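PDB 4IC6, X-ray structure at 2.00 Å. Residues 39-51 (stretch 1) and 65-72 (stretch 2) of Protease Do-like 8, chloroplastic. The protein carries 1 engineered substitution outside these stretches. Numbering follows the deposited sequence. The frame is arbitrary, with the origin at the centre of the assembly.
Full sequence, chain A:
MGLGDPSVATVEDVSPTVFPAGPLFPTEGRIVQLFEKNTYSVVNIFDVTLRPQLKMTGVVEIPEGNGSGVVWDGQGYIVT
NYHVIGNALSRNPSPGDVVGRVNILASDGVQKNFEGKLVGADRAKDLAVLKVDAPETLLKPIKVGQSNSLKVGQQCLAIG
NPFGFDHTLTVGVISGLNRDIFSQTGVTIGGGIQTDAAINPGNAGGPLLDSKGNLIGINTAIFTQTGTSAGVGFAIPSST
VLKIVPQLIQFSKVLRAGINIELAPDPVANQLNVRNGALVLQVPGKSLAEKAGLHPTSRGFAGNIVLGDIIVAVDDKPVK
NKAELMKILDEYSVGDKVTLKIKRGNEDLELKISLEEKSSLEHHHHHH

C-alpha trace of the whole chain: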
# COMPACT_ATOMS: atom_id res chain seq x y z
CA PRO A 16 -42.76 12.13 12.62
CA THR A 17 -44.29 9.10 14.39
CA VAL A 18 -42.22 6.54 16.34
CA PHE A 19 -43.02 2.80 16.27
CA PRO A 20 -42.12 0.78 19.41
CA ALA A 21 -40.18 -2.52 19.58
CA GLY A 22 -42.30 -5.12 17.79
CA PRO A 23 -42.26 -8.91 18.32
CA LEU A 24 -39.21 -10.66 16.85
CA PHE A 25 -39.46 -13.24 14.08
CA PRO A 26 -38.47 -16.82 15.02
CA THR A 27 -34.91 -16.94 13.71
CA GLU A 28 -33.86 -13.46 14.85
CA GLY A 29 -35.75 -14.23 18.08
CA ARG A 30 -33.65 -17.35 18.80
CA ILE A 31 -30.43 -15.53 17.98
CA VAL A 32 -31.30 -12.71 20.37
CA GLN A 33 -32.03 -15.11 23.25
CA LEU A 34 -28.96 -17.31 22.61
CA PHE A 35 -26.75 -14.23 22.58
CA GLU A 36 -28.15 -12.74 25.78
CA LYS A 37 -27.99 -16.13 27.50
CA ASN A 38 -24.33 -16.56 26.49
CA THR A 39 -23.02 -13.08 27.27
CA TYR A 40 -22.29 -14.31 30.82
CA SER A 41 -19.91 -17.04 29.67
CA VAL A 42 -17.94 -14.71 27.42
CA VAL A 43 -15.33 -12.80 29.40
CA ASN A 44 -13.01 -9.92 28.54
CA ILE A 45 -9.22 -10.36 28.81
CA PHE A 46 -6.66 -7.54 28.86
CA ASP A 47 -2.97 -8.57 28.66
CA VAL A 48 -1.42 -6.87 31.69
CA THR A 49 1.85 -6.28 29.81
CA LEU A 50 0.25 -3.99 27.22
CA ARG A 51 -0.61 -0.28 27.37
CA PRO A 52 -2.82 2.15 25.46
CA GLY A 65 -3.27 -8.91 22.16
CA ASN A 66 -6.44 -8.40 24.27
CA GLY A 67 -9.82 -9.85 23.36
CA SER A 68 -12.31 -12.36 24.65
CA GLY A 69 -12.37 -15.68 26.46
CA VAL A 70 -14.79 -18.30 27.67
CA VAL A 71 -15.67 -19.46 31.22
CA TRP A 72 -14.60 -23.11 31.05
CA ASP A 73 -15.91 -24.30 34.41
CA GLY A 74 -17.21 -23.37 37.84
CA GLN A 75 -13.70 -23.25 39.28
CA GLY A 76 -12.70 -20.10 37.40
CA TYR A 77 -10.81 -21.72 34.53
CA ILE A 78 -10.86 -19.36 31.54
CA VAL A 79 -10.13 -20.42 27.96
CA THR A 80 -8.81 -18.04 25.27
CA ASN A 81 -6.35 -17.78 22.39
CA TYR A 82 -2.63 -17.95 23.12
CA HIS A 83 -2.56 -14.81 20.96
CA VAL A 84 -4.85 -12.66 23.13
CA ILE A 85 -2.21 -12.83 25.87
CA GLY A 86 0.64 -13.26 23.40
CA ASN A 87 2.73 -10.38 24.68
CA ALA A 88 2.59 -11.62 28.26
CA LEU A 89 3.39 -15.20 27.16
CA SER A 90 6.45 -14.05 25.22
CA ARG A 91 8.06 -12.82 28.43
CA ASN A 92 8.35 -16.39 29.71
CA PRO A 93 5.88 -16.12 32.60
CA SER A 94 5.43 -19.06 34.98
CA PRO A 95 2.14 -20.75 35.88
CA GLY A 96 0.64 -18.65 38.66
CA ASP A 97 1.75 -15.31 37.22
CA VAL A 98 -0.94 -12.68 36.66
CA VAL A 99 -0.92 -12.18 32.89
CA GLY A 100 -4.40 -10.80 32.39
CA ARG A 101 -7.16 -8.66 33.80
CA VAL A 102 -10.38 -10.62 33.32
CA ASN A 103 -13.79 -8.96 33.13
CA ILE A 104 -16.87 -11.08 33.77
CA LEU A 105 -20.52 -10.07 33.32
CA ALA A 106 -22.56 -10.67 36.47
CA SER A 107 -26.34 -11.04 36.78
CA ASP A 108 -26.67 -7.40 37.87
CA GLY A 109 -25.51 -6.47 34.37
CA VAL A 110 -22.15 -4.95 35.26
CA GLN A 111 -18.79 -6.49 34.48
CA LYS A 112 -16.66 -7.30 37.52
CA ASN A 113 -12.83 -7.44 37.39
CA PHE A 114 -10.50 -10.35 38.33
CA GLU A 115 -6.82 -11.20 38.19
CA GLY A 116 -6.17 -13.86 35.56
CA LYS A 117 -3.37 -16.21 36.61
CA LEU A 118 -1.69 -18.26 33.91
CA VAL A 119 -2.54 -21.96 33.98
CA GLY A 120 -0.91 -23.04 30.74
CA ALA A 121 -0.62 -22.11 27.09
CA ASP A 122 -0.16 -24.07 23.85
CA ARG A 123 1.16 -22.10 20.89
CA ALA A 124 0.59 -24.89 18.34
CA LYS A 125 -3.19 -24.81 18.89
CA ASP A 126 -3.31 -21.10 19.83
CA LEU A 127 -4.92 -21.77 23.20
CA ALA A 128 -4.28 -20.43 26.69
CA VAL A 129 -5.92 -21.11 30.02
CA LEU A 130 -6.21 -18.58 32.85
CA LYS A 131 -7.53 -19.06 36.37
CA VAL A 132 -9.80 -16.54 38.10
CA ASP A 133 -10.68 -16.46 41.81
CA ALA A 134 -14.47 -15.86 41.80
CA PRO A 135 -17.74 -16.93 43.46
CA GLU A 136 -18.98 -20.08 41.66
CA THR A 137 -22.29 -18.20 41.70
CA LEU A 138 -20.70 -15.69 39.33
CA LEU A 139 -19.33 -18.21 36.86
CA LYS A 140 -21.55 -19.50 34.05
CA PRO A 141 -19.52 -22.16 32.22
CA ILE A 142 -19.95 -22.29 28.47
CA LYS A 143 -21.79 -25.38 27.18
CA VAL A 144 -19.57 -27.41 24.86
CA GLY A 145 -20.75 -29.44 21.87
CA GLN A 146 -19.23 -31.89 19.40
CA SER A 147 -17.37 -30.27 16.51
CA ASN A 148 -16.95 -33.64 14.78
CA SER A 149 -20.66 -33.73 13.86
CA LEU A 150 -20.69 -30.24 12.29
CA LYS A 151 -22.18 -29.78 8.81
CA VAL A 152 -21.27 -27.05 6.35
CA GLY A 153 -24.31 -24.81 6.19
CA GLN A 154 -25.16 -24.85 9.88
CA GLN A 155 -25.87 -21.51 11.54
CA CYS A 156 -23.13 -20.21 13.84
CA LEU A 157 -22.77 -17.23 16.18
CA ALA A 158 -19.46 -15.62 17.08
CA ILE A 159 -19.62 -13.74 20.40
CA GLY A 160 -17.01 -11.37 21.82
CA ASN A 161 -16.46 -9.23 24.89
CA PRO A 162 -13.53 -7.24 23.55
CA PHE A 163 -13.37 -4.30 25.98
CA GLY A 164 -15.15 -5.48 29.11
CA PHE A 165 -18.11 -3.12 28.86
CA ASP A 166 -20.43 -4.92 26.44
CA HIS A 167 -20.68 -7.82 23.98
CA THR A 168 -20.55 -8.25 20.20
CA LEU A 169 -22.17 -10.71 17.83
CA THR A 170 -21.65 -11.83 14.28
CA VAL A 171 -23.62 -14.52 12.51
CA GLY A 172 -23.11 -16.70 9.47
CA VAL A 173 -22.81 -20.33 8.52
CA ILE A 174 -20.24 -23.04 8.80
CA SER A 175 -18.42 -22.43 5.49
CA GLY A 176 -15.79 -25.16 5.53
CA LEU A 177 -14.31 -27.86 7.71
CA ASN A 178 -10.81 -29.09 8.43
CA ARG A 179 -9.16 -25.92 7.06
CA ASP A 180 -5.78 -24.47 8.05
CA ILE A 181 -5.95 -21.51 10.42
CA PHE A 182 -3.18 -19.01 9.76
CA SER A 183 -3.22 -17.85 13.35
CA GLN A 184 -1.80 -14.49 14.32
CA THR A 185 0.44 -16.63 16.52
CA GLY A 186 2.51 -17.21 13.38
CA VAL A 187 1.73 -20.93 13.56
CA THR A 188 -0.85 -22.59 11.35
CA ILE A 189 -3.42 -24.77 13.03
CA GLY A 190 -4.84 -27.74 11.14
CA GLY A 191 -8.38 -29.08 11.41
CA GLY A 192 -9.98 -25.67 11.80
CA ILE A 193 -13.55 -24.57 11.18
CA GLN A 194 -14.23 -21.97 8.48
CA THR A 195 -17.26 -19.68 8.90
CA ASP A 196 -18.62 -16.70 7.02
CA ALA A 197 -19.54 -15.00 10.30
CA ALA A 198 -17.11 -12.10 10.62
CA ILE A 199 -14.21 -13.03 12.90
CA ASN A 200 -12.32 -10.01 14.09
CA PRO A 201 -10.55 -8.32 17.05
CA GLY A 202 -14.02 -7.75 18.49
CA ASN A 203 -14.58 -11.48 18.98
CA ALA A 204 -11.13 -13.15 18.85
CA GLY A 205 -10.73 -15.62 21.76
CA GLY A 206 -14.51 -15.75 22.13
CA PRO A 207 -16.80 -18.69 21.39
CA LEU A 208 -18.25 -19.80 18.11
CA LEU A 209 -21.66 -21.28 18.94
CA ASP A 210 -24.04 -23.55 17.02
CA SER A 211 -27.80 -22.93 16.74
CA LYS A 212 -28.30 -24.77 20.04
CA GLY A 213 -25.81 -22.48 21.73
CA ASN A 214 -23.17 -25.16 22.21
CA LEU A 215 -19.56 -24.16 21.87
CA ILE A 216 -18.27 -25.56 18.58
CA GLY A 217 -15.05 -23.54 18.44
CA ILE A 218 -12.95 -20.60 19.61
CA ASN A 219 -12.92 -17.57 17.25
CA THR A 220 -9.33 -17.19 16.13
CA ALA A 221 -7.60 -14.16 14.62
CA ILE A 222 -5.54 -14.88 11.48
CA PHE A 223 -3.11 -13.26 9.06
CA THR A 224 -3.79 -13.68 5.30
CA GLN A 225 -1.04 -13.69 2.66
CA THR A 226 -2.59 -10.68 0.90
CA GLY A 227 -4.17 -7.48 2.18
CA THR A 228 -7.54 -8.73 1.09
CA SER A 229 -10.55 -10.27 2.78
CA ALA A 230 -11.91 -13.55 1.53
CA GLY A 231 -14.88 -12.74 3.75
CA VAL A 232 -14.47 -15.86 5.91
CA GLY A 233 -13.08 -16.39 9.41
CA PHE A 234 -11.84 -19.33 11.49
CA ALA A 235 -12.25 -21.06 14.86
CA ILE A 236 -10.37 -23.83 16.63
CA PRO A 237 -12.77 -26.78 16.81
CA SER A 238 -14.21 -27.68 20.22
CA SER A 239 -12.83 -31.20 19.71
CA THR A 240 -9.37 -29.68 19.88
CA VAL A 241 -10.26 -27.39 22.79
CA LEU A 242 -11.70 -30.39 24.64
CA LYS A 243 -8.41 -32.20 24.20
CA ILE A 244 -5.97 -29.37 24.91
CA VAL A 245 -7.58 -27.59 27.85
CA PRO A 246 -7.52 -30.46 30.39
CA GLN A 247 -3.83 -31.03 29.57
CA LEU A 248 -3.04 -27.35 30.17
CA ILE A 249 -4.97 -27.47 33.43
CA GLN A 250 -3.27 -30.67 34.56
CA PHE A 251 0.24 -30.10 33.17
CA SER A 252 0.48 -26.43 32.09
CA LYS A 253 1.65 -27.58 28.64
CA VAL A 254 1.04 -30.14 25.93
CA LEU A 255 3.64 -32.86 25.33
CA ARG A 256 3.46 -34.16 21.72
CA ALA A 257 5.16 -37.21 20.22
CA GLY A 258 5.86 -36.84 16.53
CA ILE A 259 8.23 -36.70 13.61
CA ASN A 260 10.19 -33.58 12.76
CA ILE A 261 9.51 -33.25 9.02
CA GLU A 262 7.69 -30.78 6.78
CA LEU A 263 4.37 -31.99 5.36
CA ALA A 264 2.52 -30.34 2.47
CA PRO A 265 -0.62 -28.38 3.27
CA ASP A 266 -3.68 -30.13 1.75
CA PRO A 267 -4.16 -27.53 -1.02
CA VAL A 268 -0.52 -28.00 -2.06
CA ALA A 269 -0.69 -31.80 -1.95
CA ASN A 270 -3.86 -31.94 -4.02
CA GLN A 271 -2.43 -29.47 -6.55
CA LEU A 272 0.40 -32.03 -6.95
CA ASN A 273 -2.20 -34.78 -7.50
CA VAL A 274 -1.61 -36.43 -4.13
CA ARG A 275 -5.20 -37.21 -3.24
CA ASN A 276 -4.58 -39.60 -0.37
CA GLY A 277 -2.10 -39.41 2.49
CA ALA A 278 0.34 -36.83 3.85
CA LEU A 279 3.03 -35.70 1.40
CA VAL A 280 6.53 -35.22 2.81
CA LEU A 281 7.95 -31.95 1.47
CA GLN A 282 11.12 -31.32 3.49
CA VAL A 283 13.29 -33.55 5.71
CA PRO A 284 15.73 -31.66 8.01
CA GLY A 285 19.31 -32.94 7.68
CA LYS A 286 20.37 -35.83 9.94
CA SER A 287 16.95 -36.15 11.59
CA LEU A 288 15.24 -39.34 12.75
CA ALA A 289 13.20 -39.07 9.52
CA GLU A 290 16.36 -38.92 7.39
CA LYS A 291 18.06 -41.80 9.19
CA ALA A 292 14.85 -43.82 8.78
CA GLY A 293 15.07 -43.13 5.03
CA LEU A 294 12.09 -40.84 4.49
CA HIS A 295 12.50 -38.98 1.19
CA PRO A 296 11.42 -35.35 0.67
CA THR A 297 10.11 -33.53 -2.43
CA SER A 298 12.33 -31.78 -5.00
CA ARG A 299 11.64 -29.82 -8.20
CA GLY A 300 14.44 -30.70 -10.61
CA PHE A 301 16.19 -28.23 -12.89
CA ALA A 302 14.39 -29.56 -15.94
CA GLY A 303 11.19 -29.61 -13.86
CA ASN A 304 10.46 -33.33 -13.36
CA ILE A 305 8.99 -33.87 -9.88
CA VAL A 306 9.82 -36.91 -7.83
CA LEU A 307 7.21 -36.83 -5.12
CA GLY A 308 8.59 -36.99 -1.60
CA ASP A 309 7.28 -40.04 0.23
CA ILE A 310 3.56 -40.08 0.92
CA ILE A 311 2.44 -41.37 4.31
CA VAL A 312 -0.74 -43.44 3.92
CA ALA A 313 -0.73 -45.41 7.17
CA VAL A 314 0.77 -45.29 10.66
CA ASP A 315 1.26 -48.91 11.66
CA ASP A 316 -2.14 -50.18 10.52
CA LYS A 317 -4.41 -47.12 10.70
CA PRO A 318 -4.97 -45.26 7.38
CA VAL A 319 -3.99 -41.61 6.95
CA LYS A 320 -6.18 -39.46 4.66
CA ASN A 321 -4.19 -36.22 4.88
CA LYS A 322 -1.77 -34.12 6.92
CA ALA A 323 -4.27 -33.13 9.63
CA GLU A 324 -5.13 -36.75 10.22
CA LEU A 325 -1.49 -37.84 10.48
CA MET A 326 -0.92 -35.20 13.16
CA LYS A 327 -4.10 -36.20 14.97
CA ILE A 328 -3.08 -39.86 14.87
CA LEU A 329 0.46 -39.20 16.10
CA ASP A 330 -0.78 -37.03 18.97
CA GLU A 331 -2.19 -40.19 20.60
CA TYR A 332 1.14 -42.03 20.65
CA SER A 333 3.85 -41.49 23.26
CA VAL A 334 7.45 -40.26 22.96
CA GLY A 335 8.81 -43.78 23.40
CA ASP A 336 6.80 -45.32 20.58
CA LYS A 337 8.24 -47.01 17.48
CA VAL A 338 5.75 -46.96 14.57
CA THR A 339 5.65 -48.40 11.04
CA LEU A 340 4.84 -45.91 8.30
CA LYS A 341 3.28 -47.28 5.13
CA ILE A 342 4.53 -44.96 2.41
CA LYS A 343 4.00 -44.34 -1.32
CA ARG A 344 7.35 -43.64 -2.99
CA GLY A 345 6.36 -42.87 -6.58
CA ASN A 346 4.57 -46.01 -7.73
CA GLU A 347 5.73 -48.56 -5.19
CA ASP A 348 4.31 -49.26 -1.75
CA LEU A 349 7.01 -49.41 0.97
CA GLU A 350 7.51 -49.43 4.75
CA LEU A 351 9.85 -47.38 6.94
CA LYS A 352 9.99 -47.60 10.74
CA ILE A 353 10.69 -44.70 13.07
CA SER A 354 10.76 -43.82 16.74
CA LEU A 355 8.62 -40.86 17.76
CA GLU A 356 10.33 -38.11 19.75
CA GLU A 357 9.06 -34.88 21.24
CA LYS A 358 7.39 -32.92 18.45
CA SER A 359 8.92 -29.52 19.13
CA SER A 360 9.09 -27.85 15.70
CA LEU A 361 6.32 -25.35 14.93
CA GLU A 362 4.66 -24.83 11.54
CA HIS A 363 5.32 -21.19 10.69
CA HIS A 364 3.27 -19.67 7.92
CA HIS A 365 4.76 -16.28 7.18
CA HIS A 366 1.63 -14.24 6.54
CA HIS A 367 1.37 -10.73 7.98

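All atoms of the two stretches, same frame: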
# COMPACT_ATOMS: atom_id res chain seq x y z
N THR A 39 -23.86 -14.20 26.87
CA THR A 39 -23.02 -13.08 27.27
C THR A 39 -22.24 -13.42 28.54
O THR A 39 -21.04 -13.15 28.63
CB THR A 39 -23.83 -11.79 27.49
OG1 THR A 39 -24.96 -12.09 28.30
CG2 THR A 39 -24.31 -11.22 26.15
N TYR A 40 -22.91 -14.05 29.50
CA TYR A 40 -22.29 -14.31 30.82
C TYR A 40 -21.05 -15.20 30.77
O TYR A 40 -20.17 -15.08 31.63
CB TYR A 40 -23.31 -14.90 31.79
CG TYR A 40 -24.50 -14.01 31.91
CD1 TYR A 40 -25.58 -14.17 31.07
CD2 TYR A 40 -24.52 -12.97 32.83
CE1 TYR A 40 -26.67 -13.33 31.15
CE2 TYR A 40 -25.60 -12.13 32.92
CZ TYR A 40 -26.68 -12.32 32.08
OH TYR A 40 -27.77 -11.48 32.16
N SER A 41 -21.00 -16.08 29.79
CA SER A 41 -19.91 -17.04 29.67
C SER A 41 -18.74 -16.47 28.88
O SER A 41 -17.67 -17.09 28.78
CB SER A 41 -20.40 -18.30 28.96
OG SER A 41 -21.53 -18.85 29.61
N VAL A 42 -18.95 -15.32 28.27
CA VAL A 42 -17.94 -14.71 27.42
C VAL A 42 -17.28 -13.56 28.18
O VAL A 42 -17.90 -12.51 28.42
CB VAL A 42 -18.53 -14.24 26.09
CG1 VAL A 42 -17.41 -13.73 25.19
CG2 VAL A 42 -19.25 -15.40 25.39
N VAL A 43 -16.03 -13.77 28.57
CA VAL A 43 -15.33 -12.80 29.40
C VAL A 43 -14.45 -11.89 28.55
O VAL A 43 -14.22 -12.16 27.37
CB VAL A 43 -14.45 -13.46 30.49
CG1 VAL A 43 -15.29 -14.35 31.39
CG2 VAL A 43 -13.30 -14.25 29.87
N ASN A 44 -13.98 -10.81 29.16
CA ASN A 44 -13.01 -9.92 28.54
C ASN A 44 -11.62 -10.10 29.18
O ASN A 44 -11.49 -10.16 30.40
CB ASN A 44 -13.47 -8.46 28.65
CG ASN A 44 -12.36 -7.48 28.38
OD1 ASN A 44 -11.95 -7.28 27.23
ND2 ASN A 44 -11.86 -6.85 29.43
N ILE A 45 -10.59 -10.19 28.34
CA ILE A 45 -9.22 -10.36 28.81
C ILE A 45 -8.32 -9.25 28.28
O ILE A 45 -8.19 -9.07 27.06
CB ILE A 45 -8.63 -11.72 28.36
CG1 ILE A 45 -9.48 -12.88 28.87
CG2 ILE A 45 -7.18 -11.85 28.81
CD1 ILE A 45 -9.18 -14.23 28.23
N PHE A 46 -7.72 -8.49 29.20
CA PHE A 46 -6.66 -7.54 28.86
C PHE A 46 -5.30 -8.10 29.30
O PHE A 46 -5.12 -8.45 30.46
CB PHE A 46 -6.91 -6.17 29.51
CG PHE A 46 -8.04 -5.40 28.88
CD1 PHE A 46 -7.97 -4.97 27.56
CD2 PHE A 46 -9.18 -5.08 29.61
CE1 PHE A 46 -9.01 -4.25 26.98
CE2 PHE A 46 -10.22 -4.36 29.04
CZ PHE A 46 -10.13 -3.95 27.72
N ASP A 47 -4.36 -8.18 28.36
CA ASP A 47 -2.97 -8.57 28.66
C ASP A 47 -2.36 -7.50 29.56
O ASP A 47 -2.28 -6.32 29.18
CB ASP A 47 -2.17 -8.69 27.36
CG ASP A 47 -0.74 -9.21 27.58
OD1 ASP A 47 -0.09 -8.84 28.59
OD2 ASP A 47 -0.26 -9.98 26.73
N VAL A 48 -1.93 -7.88 30.76
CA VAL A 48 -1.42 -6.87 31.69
C VAL A 48 -0.12 -6.21 31.22
O VAL A 48 0.26 -5.16 31.74
CB VAL A 48 -1.23 -7.40 33.15
CG1 VAL A 48 -2.57 -7.87 33.73
CG2 VAL A 48 -0.18 -8.50 33.21
N THR A 49 0.55 -6.81 30.25
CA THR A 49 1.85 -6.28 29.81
C THR A 49 1.72 -5.22 28.71
O THR A 49 2.72 -4.63 28.29
CB THR A 49 2.83 -7.39 29.36
OG1 THR A 49 2.30 -8.04 28.19
CG2 THR A 49 3.04 -8.40 30.48
N LEU A 50 0.50 -4.99 28.26
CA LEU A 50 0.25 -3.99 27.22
C LEU A 50 -0.24 -2.67 27.80
O LEU A 50 -0.73 -2.62 28.93
CB LEU A 50 -0.78 -4.51 26.23
CG LEU A 50 -0.25 -5.54 25.25
CD1 LEU A 50 -1.38 -6.12 24.42
CD2 LEU A 50 0.80 -4.90 24.36
N ARG A 51 -0.10 -1.60 27.01
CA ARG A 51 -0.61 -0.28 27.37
C ARG A 51 -1.47 0.27 26.23
O ARG A 51 -1.44 -0.25 25.12
CB ARG A 51 0.54 0.66 27.66
N GLY A 65 -2.68 -8.16 21.06
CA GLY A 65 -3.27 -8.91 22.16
C GLY A 65 -4.62 -8.35 22.60
O GLY A 65 -5.18 -7.50 21.91
N ASN A 66 -5.13 -8.81 23.75
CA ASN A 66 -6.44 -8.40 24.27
C ASN A 66 -7.58 -8.94 23.42
O ASN A 66 -7.46 -9.03 22.20
CB ASN A 66 -6.57 -6.89 24.33
CG ASN A 66 -5.41 -6.24 25.03
OD1 ASN A 66 -4.91 -6.76 26.04
ND2 ASN A 66 -4.95 -5.11 24.49
N GLY A 67 -8.69 -9.28 24.06
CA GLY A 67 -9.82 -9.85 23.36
C GLY A 67 -10.78 -10.52 24.31
O GLY A 67 -11.03 -10.02 25.42
N SER A 68 -11.30 -11.67 23.88
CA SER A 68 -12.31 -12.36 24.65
C SER A 68 -11.82 -13.72 25.14
O SER A 68 -10.74 -14.19 24.77
CB SER A 68 -13.57 -12.55 23.80
OG SER A 68 -13.96 -11.33 23.18
N GLY A 69 -12.64 -14.35 25.98
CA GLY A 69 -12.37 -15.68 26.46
C GLY A 69 -13.68 -16.32 26.85
O GLY A 69 -14.74 -15.73 26.73
N VAL A 70 -13.60 -17.54 27.36
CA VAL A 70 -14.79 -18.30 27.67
C VAL A 70 -14.64 -18.92 29.08
O VAL A 70 -13.60 -19.48 29.39
CB VAL A 70 -14.96 -19.39 26.60
CG1 VAL A 70 -15.66 -20.60 27.17
CG2 VAL A 70 -15.72 -18.83 25.40
N VAL A 71 -15.67 -18.78 29.92
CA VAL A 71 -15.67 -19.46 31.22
C VAL A 71 -15.77 -20.97 31.00
O VAL A 71 -16.79 -21.48 30.51
CB VAL A 71 -16.85 -19.01 32.07
CG1 VAL A 71 -16.85 -19.79 33.41
CG2 VAL A 71 -16.79 -17.50 32.33
N TRP A 72 -14.70 -21.67 31.33
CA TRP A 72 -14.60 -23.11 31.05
C TRP A 72 -15.34 -23.95 32.09
O TRP A 72 -16.01 -24.92 31.76
CB TRP A 72 -13.14 -23.54 30.98
CG TRP A 72 -12.93 -24.96 30.53
CD1 TRP A 72 -12.41 -25.99 31.26
CD2 TRP A 72 -13.24 -25.50 29.24
NE1 TRP A 72 -12.37 -27.14 30.50
CE2 TRP A 72 -12.88 -26.86 29.25
CE3 TRP A 72 -13.80 -24.96 28.07
CZ2 TRP A 72 -13.06 -27.70 28.14
CZ3 TRP A 72 -13.97 -25.79 26.97
CH2 TRP A 72 -13.60 -27.14 27.02

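The two stretches pair as antiparallel strands, 42-47 against 67-71, whose N-to-C directions make an angle of 136°, well short of a flat 180° and consistent with a twisted sheet. The register follows from the backbone hydrogen bonds. Val43 N donates to Gly69 O and Gly69 N to Val43 O, both at 3.0 Å; Ile45 N to Gly67 O and Gly67 N to Ile45 O are also 3.0 Å, with N-H...acceptor angles of 178° and 161°. Beyond the first pair, Val71 N reaches Ser41 O at 2.9 Å. That carbonyl lies within a type I turn from Thr39 to Val42, closed by Val42 N to Thr39 O at 3.0 Å. CA-H...O contacts, such as Ser68 CA to Val43 O at 3.3 Å, fill the intervals between the conventional bonds.

At the other end a side chain takes over the ladder. Asn66, with a positive phi of 69°, adopts chi1 m (-51°) and chi2 -39°; its CB points sideways, but its end comes nearer, placing OD1 2.8 Å from Asp47 N in a hydrogen bond. The amide carbonyl thus does what a strand carbonyl would do. Its CG lies at the edge of the Phe46 ring, 3.8 Å from CD1, and its ND2 is 3.7 Å from Leu50 CD1. Asn66 loses 91 Å² to the contact, more than any other residue here.

Asp47, chi1 t, turns OD1 back to its own loop, accepting from Thr49 N at 2.7 Å and Thr49 OG1 at 2.6 Å. The Thr49 p rotamer (64°) places OG1 for the second of these bonds; the first comes from the backbone N. A type I turn from Asp47 brings Leu50 (m, t) round so that its CD1 lies 4.1 Å from Gly65 CA.

Side chains alternate between the faces. Val43 and Ile45 point to one face, where their partners across the strands, Gly69 and Gly67, have no side chain. Ile45, chi1 m and chi2 t, extends CD1 to within 3.9 Å of Gly69 CA and 3.8 Å of Ser68 O. An ideal CB on Gly69 would sit 2.7 Å from Ile45 CD1, a clash, and 3.3 Å from Val43 CG2, so the absent side chain makes room for both. Val43, chi1 m, sets CG1 3.6 Å from CG2 of Val71, whose chi1 is t, in a direct apolar contact between branched side chains.

Val42, Asn44, Ser68 and Val70 occupy the other face. Val42, chi1 t, brings CG1 4.3 Å from Ser68 CB; the small, buried serine satisfies its OG elsewhere in the structure. Altogether the pairing buries 612 Å², both sides summed.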